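Local coordinates for SusD family protein (Bacteroides uniformis, PDB 7KV1) that probably binds beta-glucans at the bacterial cell surface, as a SusD-family glycan-binding protein of a human gut Bacteroides, at residues T432-V437 and A444-V449; R407-L412 and R438-L443. All coordinates share one frame; numbering follows the deposited sequence.

Contact 1 of 2, residues T432-V437 and A444-V449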
ATOM      1  N   THR A 432      -1.775  -1.385  25.481  1.00 21.40           N
ATOM      2  CA  THR A 432      -2.980  -0.529  25.309  1.00 21.27           C
ATOM      3  C   THR A 432      -3.356  -0.424  23.814  1.00 20.33           C
ATOM      4  O   THR A 432      -4.522  -0.658  23.448  1.00 18.94           O
ATOM      5  CB  THR A 432      -2.740   0.857  25.892  1.00 21.87           C
ATOM      6  OG1 THR A 432      -2.391   0.652  27.261  1.00 24.04           O
ATOM      7  CG2 THR A 432      -3.960   1.744  25.743  1.00 26.03           C
ATOM      8  N   TRP A 433      -2.387  -0.052  22.990  1.00 19.90           N
ATOM      9  CA  TRP A 433      -2.579   0.194  21.534  1.00 20.74           C
ATOM     10  C   TRP A 433      -2.962  -1.081  20.785  1.00 21.02           C
ATOM     11  O   TRP A 433      -3.994  -1.050  20.058  1.00 20.54           O
ATOM     12  CB  TRP A 433      -1.310   0.813  20.962  1.00 19.86           C
ATOM     13  CG  TRP A 433      -0.995   2.106  21.630  1.00 19.62           C
ATOM     14  CD1 TRP A 433      -1.885   2.983  22.157  1.00 19.27           C
ATOM     15  CD2 TRP A 433       0.300   2.698  21.778  1.00 20.22           C
ATOM     16  NE1 TRP A 433      -1.221   4.074  22.652  1.00 22.49           N
ATOM     17  CE2 TRP A 433       0.115   3.925  22.450  1.00 21.63           C
ATOM     18  CE3 TRP A 433       1.594   2.314  21.415  1.00 21.64           C
ATOM     19  CZ2 TRP A 433       1.174   4.776  22.754  1.00 20.97           C
ATOM     20  CZ3 TRP A 433       2.648   3.146  21.726  1.00 21.55           C
ATOM     21  CH2 TRP A 433       2.432   4.353  22.400  1.00 21.76           C
ATOM     22  N   LEU A 434      -2.187  -2.158  20.921  1.00 21.06           N
ATOM     23  CA  LEU A 434      -2.530  -3.428  20.226  1.00 20.76           C
ATOM     24  C   LEU A 434      -3.919  -3.893  20.678  1.00 21.38           C
ATOM     25  O   LEU A 434      -4.715  -4.309  19.811  1.00 18.66           O
ATOM     26  CB  LEU A 434      -1.480  -4.511  20.485  1.00 23.07           C
ATOM     27  CG  LEU A 434      -1.714  -5.783  19.665  1.00 27.00           C
ATOM     28  CD1 LEU A 434      -0.417  -6.257  19.033  1.00 30.16           C
ATOM     29  CD2 LEU A 434      -2.320  -6.878  20.512  1.00 28.79           C
ATOM     30  N   ASN A 435      -4.252  -3.762  21.971  1.00 20.19           N
ATOM     31  CA  ASN A 435      -5.534  -4.307  22.494  1.00 22.93           C
ATOM     32  C   ASN A 435      -6.722  -3.479  21.979  1.00 22.13           C
ATOM     33  O   ASN A 435      -7.816  -4.063  21.851  1.00 21.88           O
ATOM     34  CB  ASN A 435      -5.530  -4.458  24.016  1.00 22.02           C
ATOM     35  CG  ASN A 435      -4.748  -5.673  24.461  1.00 24.01           C
ATOM     36  OD1 ASN A 435      -4.455  -6.535  23.634  1.00 22.52           O
ATOM     37  ND2 ASN A 435      -4.410  -5.755  25.753  1.00 22.04           N
ATOM     38  N   GLU A 436      -6.536  -2.190  21.689  1.00 22.14           N
ATOM     39  CA  GLU A 436      -7.594  -1.324  21.075  1.00 22.63           C
ATOM     40  C   GLU A 436      -7.988  -1.903  19.703  1.00 20.99           C
ATOM     41  O   GLU A 436      -9.185  -1.935  19.393  1.00 20.39           O
ATOM     42  CB  GLU A 436      -7.039   0.095  20.959  1.00 26.11           C
ATOM     43  CG  GLU A 436      -8.013   1.239  20.800  1.00 35.48           C
ATOM     44  CD  GLU A 436      -7.397   2.584  21.210  1.00 47.00           C
ATOM     45  OE1 GLU A 436      -6.619   2.578  22.240  1.00 50.72           O
ATOM     46  OE2 GLU A 436      -7.634   3.656  20.493  1.00 51.84           O
ATOM     47  N   VAL A 437      -7.002  -2.340  18.919  1.00 19.39           N
ATOM     48  CA  VAL A 437      -7.207  -3.036  17.615  1.00 19.12           C
ATOM     49  C   VAL A 437      -7.881  -4.391  17.868  1.00 20.25           C
ATOM     50  O   VAL A 437      -8.861  -4.676  17.177  1.00 20.51           O
ATOM     51  CB  VAL A 437      -5.893  -3.175  16.821  1.00 19.40           C
ATOM     52  CG1 VAL A 437      -6.076  -3.931  15.519  1.00 20.36           C
ATOM     53  CG2 VAL A 437      -5.254  -1.822  16.530  1.00 19.80           C
ATOM     54  N   ALA A 444     -10.405 -10.864  22.655  1.00 25.30           N
ATOM     55  CA  ALA A 444      -9.834 -10.603  23.995  1.00 26.27           C
ATOM     56  C   ALA A 444      -8.496  -9.885  23.830  1.00 24.74           C
ATOM     57  O   ALA A 444      -7.711 -10.235  22.902  1.00 23.05           O
ATOM     58  CB  ALA A 444      -9.663 -11.905  24.757  1.00 25.71           C
ATOM     59  N   GLY A 445      -8.227  -8.930  24.711  1.00 24.21           N
ATOM     60  CA  GLY A 445      -6.911  -8.258  24.789  1.00 26.26           C
ATOM     61  C   GLY A 445      -5.826  -9.259  25.165  1.00 27.21           C
ATOM     62  O   GLY A 445      -6.185 -10.317  25.751  1.00 27.10           O
ATOM     63  N   LEU A 446      -4.564  -9.003  24.790  1.00 24.34           N
ATOM     64  CA  LEU A 446      -3.402  -9.787  25.272  1.00 22.21           C
ATOM     65  C   LEU A 446      -2.959  -9.188  26.618  1.00 21.48           C
ATOM     66  O   LEU A 446      -2.965  -7.975  26.724  1.00 19.12           O
ATOM     67  CB  LEU A 446      -2.264  -9.742  24.253  1.00 22.17           C
ATOM     68  CG  LEU A 446      -2.609 -10.261  22.857  1.00 25.12           C
ATOM     69  CD1 LEU A 446      -1.385 -10.288  21.971  1.00 25.50           C
ATOM     70  CD2 LEU A 446      -3.222 -11.643  22.922  1.00 26.06           C
ATOM     71  N   ALA A 447      -2.590 -10.017  27.595  1.00 20.43           N
ATOM     72  CA  ALA A 447      -2.104  -9.540  28.922  1.00 21.90           C
ATOM     73  C   ALA A 447      -0.670  -9.014  28.835  1.00 20.75           C
ATOM     74  O   ALA A 447      -0.247  -8.257  29.718  1.00 23.25           O
ATOM     75  CB  ALA A 447      -2.219 -10.644  29.950  1.00 21.40           C
ATOM     76  N   ASN A 448       0.086  -9.451  27.853  1.00 22.42           N
ATOM     77  CA  ASN A 448       1.478  -9.002  27.612  1.00 24.49           C
ATOM     78  C   ASN A 448       1.677  -9.041  26.093  1.00 24.20           C
ATOM     79  O   ASN A 448       1.155  -9.970  25.490  1.00 27.08           O
ATOM     80  CB  ASN A 448       2.512  -9.855  28.351  1.00 23.57           C
ATOM     81  CG  ASN A 448       3.937  -9.349  28.179  1.00 26.21           C
ATOM     82  OD1 ASN A 448       4.260  -8.228  28.543  1.00 29.23           O
ATOM     83  ND2 ASN A 448       4.808 -10.156  27.607  1.00 28.40           N
ATOM     84  N   VAL A 449       2.365  -8.067  25.511  1.00 22.28           N
ATOM     85  CA  VAL A 449       2.491  -7.976  24.030  1.00 21.84           C
ATOM     86  C   VAL A 449       3.970  -8.049  23.678  1.00 22.56           C
ATOM     87  O   VAL A 449       4.821  -7.441  24.389  1.00 20.43           O
ATOM     88  CB  VAL A 449       1.778  -6.748  23.430  1.00 24.60           C
ATOM     89  CG1 VAL A 449       0.288  -6.752  23.722  1.00 25.13           C
ATOM     90  CG2 VAL A 449       2.363  -5.427  23.899  1.00 29.64           C
TER

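Contact 2 of 2, residues R407-L412 and R438-L443. With NCO (cobalt hexammine(III)), chain C.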
ATOM      1  N   ARG A 407      -4.626   3.693   7.567  1.00 16.81           N
ATOM      2  CA  ARG A 407      -5.688   3.703   8.604  1.00 18.54           C
ATOM      3  C   ARG A 407      -5.053   3.875   9.994  1.00 18.63           C
ATOM      4  O   ARG A 407      -3.943   3.397  10.235  1.00 16.60           O
ATOM      5  CB  ARG A 407      -6.468   2.384   8.577  1.00 18.61           C
ATOM      6  CG  ARG A 407      -7.126   2.112   7.240  1.00 18.24           C
ATOM      7  CD  ARG A 407      -8.137   1.021   7.383  1.00 17.79           C
ATOM      8  NE  ARG A 407      -7.654  -0.343   7.369  1.00 18.91           N
ATOM      9  CZ  ARG A 407      -7.692  -1.200   8.393  1.00 17.81           C
ATOM     10  NH1 ARG A 407      -8.057  -0.806   9.599  1.00 18.53           N
ATOM     11  NH2 ARG A 407      -7.338  -2.465   8.200  1.00 18.25           N
ATOM     12  N   TYR A 408      -5.796   4.437  10.918  1.00 18.37           N
ATOM     13  CA  TYR A 408      -5.342   4.616  12.315  1.00 19.77           C
ATOM     14  C   TYR A 408      -5.073   3.249  12.988  1.00 18.82           C
ATOM     15  O   TYR A 408      -4.295   3.262  13.956  1.00 19.85           O
ATOM     16  CB  TYR A 408      -6.354   5.487  13.060  1.00 20.77           C
ATOM     17  CG  TYR A 408      -6.072   5.745  14.515  1.00 19.97           C
ATOM     18  CD1 TYR A 408      -5.054   6.600  14.917  1.00 19.82           C
ATOM     19  CD2 TYR A 408      -6.826   5.130  15.495  1.00 21.98           C
ATOM     20  CE1 TYR A 408      -4.819   6.846  16.259  1.00 20.43           C
ATOM     21  CE2 TYR A 408      -6.621   5.387  16.842  1.00 20.88           C
ATOM     22  CZ  TYR A 408      -5.596   6.223  17.224  1.00 22.47           C
ATOM     23  OH  TYR A 408      -5.380   6.465  18.544  1.00 21.37           O
ATOM     24  N   ALA A 409      -5.642   2.126  12.527  1.00 18.11           N
ATOM     25  CA  ALA A 409      -5.251   0.781  13.029  1.00 18.60           C
ATOM     26  C   ALA A 409      -3.738   0.594  12.841  1.00 17.90           C
ATOM     27  O   ALA A 409      -3.055   0.119  13.766  1.00 17.21           O
ATOM     28  CB  ALA A 409      -6.044  -0.335  12.380  1.00 17.78           C
ATOM     29  N   GLU A 410      -3.205   1.056  11.707  1.00 18.26           N
ATOM     30  CA  GLU A 410      -1.766   0.951  11.402  1.00 17.16           C
ATOM     31  C   GLU A 410      -0.943   1.913  12.279  1.00 18.88           C
ATOM     32  O   GLU A 410       0.178   1.551  12.676  1.00 16.97           O
ATOM     33  CB  GLU A 410      -1.545   1.132   9.897  1.00 19.41           C
ATOM     34  CG  GLU A 410      -0.159   0.751   9.490  1.00 20.16           C
ATOM     35  CD  GLU A 410       0.202   0.831   8.022  1.00 22.18           C
ATOM     36  OE1 GLU A 410      -0.622   1.287   7.192  1.00 22.34           O
ATOM     37  OE2 GLU A 410       1.293   0.324   7.711  1.00 23.65           O
ATOM     38  N   THR A 411      -1.464   3.097  12.598  1.00 19.91           N
ATOM     39  CA  THR A 411      -0.848   4.007  13.604  1.00 19.72           C
ATOM     40  C   THR A 411      -0.634   3.231  14.912  1.00 18.76           C
ATOM     41  O   THR A 411       0.499   3.244  15.437  1.00 17.82           O
ATOM     42  CB  THR A 411      -1.691   5.271  13.801  1.00 20.33           C
ATOM     43  OG1 THR A 411      -2.068   5.819  12.528  1.00 18.25           O
ATOM     44  CG2 THR A 411      -0.956   6.282  14.649  1.00 21.64           C
ATOM     45  N   LEU A 412      -1.667   2.545  15.413  1.00 17.03           N
ATOM     46  CA  LEU A 412      -1.597   1.873  16.737  1.00 16.87           C
ATOM     47  C   LEU A 412      -0.583   0.732  16.644  1.00 18.21           C
ATOM     48  O   LEU A 412       0.277   0.633  17.541  1.00 17.38           O
ATOM     49  CB  LEU A 412      -2.989   1.377  17.153  1.00 16.87           C
ATOM     50  CG  LEU A 412      -3.996   2.462  17.543  1.00 20.24           C
ATOM     51  CD1 LEU A 412      -5.400   1.889  17.541  1.00 21.90           C
ATOM     52  CD2 LEU A 412      -3.691   3.083  18.912  1.00 19.84           C
ATOM     53  N   ARG A 438      -7.380  -5.216  18.779  1.00 20.62           N
ATOM     54  CA  ARG A 438      -7.975  -6.561  19.048  1.00 23.14           C
ATOM     55  C   ARG A 438      -9.420  -6.395  19.515  1.00 23.67           C
ATOM     56  O   ARG A 438     -10.289  -7.093  18.997  1.00 23.53           O
ATOM     57  CB  ARG A 438      -7.159  -7.292  20.102  1.00 24.23           C
ATOM     58  CG  ARG A 438      -5.806  -7.756  19.595  1.00 23.86           C
ATOM     59  CD  ARG A 438      -5.105  -8.719  20.525  1.00 26.10           C
ATOM     60  NE  ARG A 438      -5.824  -9.955  20.780  1.00 27.59           N
ATOM     61  CZ  ARG A 438      -5.766 -11.055  20.030  1.00 30.81           C
ATOM     62  NH1 ARG A 438      -5.065 -11.095  18.897  1.00 26.89           N
ATOM     63  NH2 ARG A 438      -6.450 -12.116  20.419  1.00 33.92           N
ATOM     64  N   THR A 439      -9.677  -5.465  20.435  1.00 24.65           N
ATOM     65  CA  THR A 439     -11.035  -5.234  20.997  1.00 24.42           C
ATOM     66  C   THR A 439     -11.995  -4.817  19.877  1.00 24.10           C
ATOM     67  O   THR A 439     -13.135  -5.298  19.868  1.00 19.48           O
ATOM     68  CB  THR A 439     -11.021  -4.179  22.112  1.00 24.61           C
ATOM     69  OG1 THR A 439     -10.154  -4.706  23.096  1.00 28.75           O
ATOM     70  CG2 THR A 439     -12.375  -3.959  22.752  1.00 32.22           C
ATOM     71  N   ARG A 440     -11.575  -3.938  18.955  1.00 24.00           N
ATOM     72  CA  ARG A 440     -12.458  -3.475  17.845  1.00 21.37           C
ATOM     73  C   ARG A 440     -12.845  -4.709  17.015  1.00 19.84           C
ATOM     74  O   ARG A 440     -13.997  -4.816  16.499  1.00 19.70           O
ATOM     75  CB  ARG A 440     -11.769  -2.348  17.053  1.00 22.20           C
ATOM     76  CG  ARG A 440     -12.651  -1.670  16.013  1.00 22.29           C
ATOM     77  CD  ARG A 440     -12.611  -2.438  14.685  1.00 22.06           C
ATOM     78  NE  ARG A 440     -11.324  -2.294  13.979  1.00 21.52           N
ATOM     79  CZ  ARG A 440     -10.983  -1.219  13.257  1.00 21.41           C
ATOM     80  NH1 ARG A 440     -11.812  -0.190  13.158  1.00 19.89           N
ATOM     81  NH2 ARG A 440      -9.799  -1.162  12.656  1.00 19.38           N
ATOM     82  N   ALA A 441     -11.937  -5.655  16.893  1.00 21.32           N
ATOM     83  CA  ALA A 441     -12.182  -6.892  16.109  1.00 21.87           C
ATOM     84  C   ALA A 441     -12.998  -7.944  16.896  1.00 23.26           C
ATOM     85  O   ALA A 441     -13.291  -8.973  16.328  1.00 22.17           O
ATOM     86  CB  ALA A 441     -10.872  -7.430  15.625  1.00 22.81           C
ATOM     87  N   GLY A 442     -13.360  -7.690  18.152  1.00 24.87           N
ATOM     88  CA  GLY A 442     -14.194  -8.595  18.975  1.00 26.13           C
ATOM     89  C   GLY A 442     -13.371  -9.636  19.732  1.00 26.58           C
ATOM     90  O   GLY A 442     -13.973 -10.587  20.264  1.00 25.55           O
ATOM     91  N   LEU A 443     -12.047  -9.480  19.766  1.00 23.44           N
ATOM     92  CA  LEU A 443     -11.123 -10.437  20.405  1.00 24.94           C
ATOM     93  C   LEU A 443     -10.829  -9.936  21.804  1.00 25.71           C
ATOM     94  O   LEU A 443     -10.928  -8.700  22.020  1.00 22.63           O
ATOM     95  CB  LEU A 443      -9.818 -10.546  19.635  1.00 25.23           C
ATOM     96  CG  LEU A 443      -9.914 -11.093  18.213  1.00 26.81           C
ATOM     97  CD1 LEU A 443      -8.511 -11.276  17.643  1.00 29.25           C
ATOM     98  CD2 LEU A 443     -10.694 -12.400  18.177  1.00 27.13           C
TER
HETATM   99 CO   NCO C 601      -7.895   9.116  20.738  1.00 23.12          CO
HETATM  100  N1  NCO C 601      -9.042  10.541  19.912  1.00 22.87           N
HETATM  101  N2  NCO C 601      -6.618   7.836  21.584  1.00 24.53           N
HETATM  102  N3  NCO C 601      -9.171   8.883  22.345  1.00 25.49           N
HETATM  103  N4  NCO C 601      -6.910  10.523  21.705  1.00 22.68           N
HETATM  104  N5  NCO C 601      -6.601   9.294  19.170  1.00 22.10           N
HETATM  105  N6  NCO C 601      -8.887   7.684  19.802  1.00 24.55           N

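Contact 1 of 2, residues T432-V437 and A444-V449
N435 OD1 accepts a hydrogen bond from L446 N at 2.7 Å, the shorter of two bonds made by one side-chain amide. The donor lies 33° out of the carbonyl plane of N435. The second bond runs the opposite way, from N435 ND2 to L446 O at 2.8 Å. It is almost straight, and L446 O lies in the amide plane of N435. With CG anti to its own carbonyl carbon (chi1 -77°), the amide reaches out from the helix and reads both backbone polar groups of L446. The pair of bonds fixes which way round the amide sits. G445 CA comes within 3.2 Å of N435 OD1, so the chain passes close to the helix here. The segment 444-449 is the loop that turns back along helix 429-440 before helix 451-461, inside the helical, TPR-related SusD fold. With an alanine here in place of the asparagine, L446 N and O would probably lose both partners and this part of the loop would be less firmly held. Beside the polar pair, L434 CD2 meets L446 CD1 at 3.8 Å, the two leucine side chains crossing at a slant. L434 CD2 also touches V449 CG1 at 4.1 Å, and L434 packs on V454 and E457 of helix 451-461.

Contact 2 of 2, residues R407-L412 and R438-L443
R407 and R440 meet through their guanidinium groups, with R407 NH1 3.5 Å from R440 NH2. R440 NH2 comes in at the edge of the R407 guanidinium, near its plane, and the two guanidinium planes are 49° apart. Both converge on the same acids. E285 forms salt bridges with R407 NH1 and R440 NH1, and E461 with R407 NH1 and R440 NH2. These shared carboxylates bridge the two groups and probably hold both in place. The R440 chain starts with CG anti to the backbone N (chi1 -172°), then bends at chi2 and chi3 to bring its end to R407.

Packing is slight: the A409 methyl (CB) lies 3.9 Å from R440 NH2, while F272 and I275 pack against both arginines.

Ligand contact falls to Y408. Its OH accepts a hydrogen bond from N5 of the cobalt hexammine at 3.1 Å.

At the helix ends, R407 sits at the N-cap position of helix 408-420. G442 N bonds to T439 O and L443 N to R438 O, with G442 at positive phi, a Schellman motif. Two consecutive helices, 408-420 and 429-440, are thus joined through shared salt bridges, consistent with the TPR-like helical fold of SusD proteins.

From the N terminus, the chain runs first through 407-412, at the start of helix 408-420. It then passes along helix 429-440 through 432-437 and leaves it through 438-443, ending in the loop 444-449. Contact 2 closes a span of 25 residues between its segments. Contact 1 closes a short one of six, across the end of helix 429-440. The two cross, since their segments alternate along the chain. Both use helix 429-440, so contact 2 ties that helix to helix 408-420 and contact 1 ties it to the loop leading to helix 451-461. They also touch: R438 NE bonds to A444 O, and L412 packs on W433 and V437.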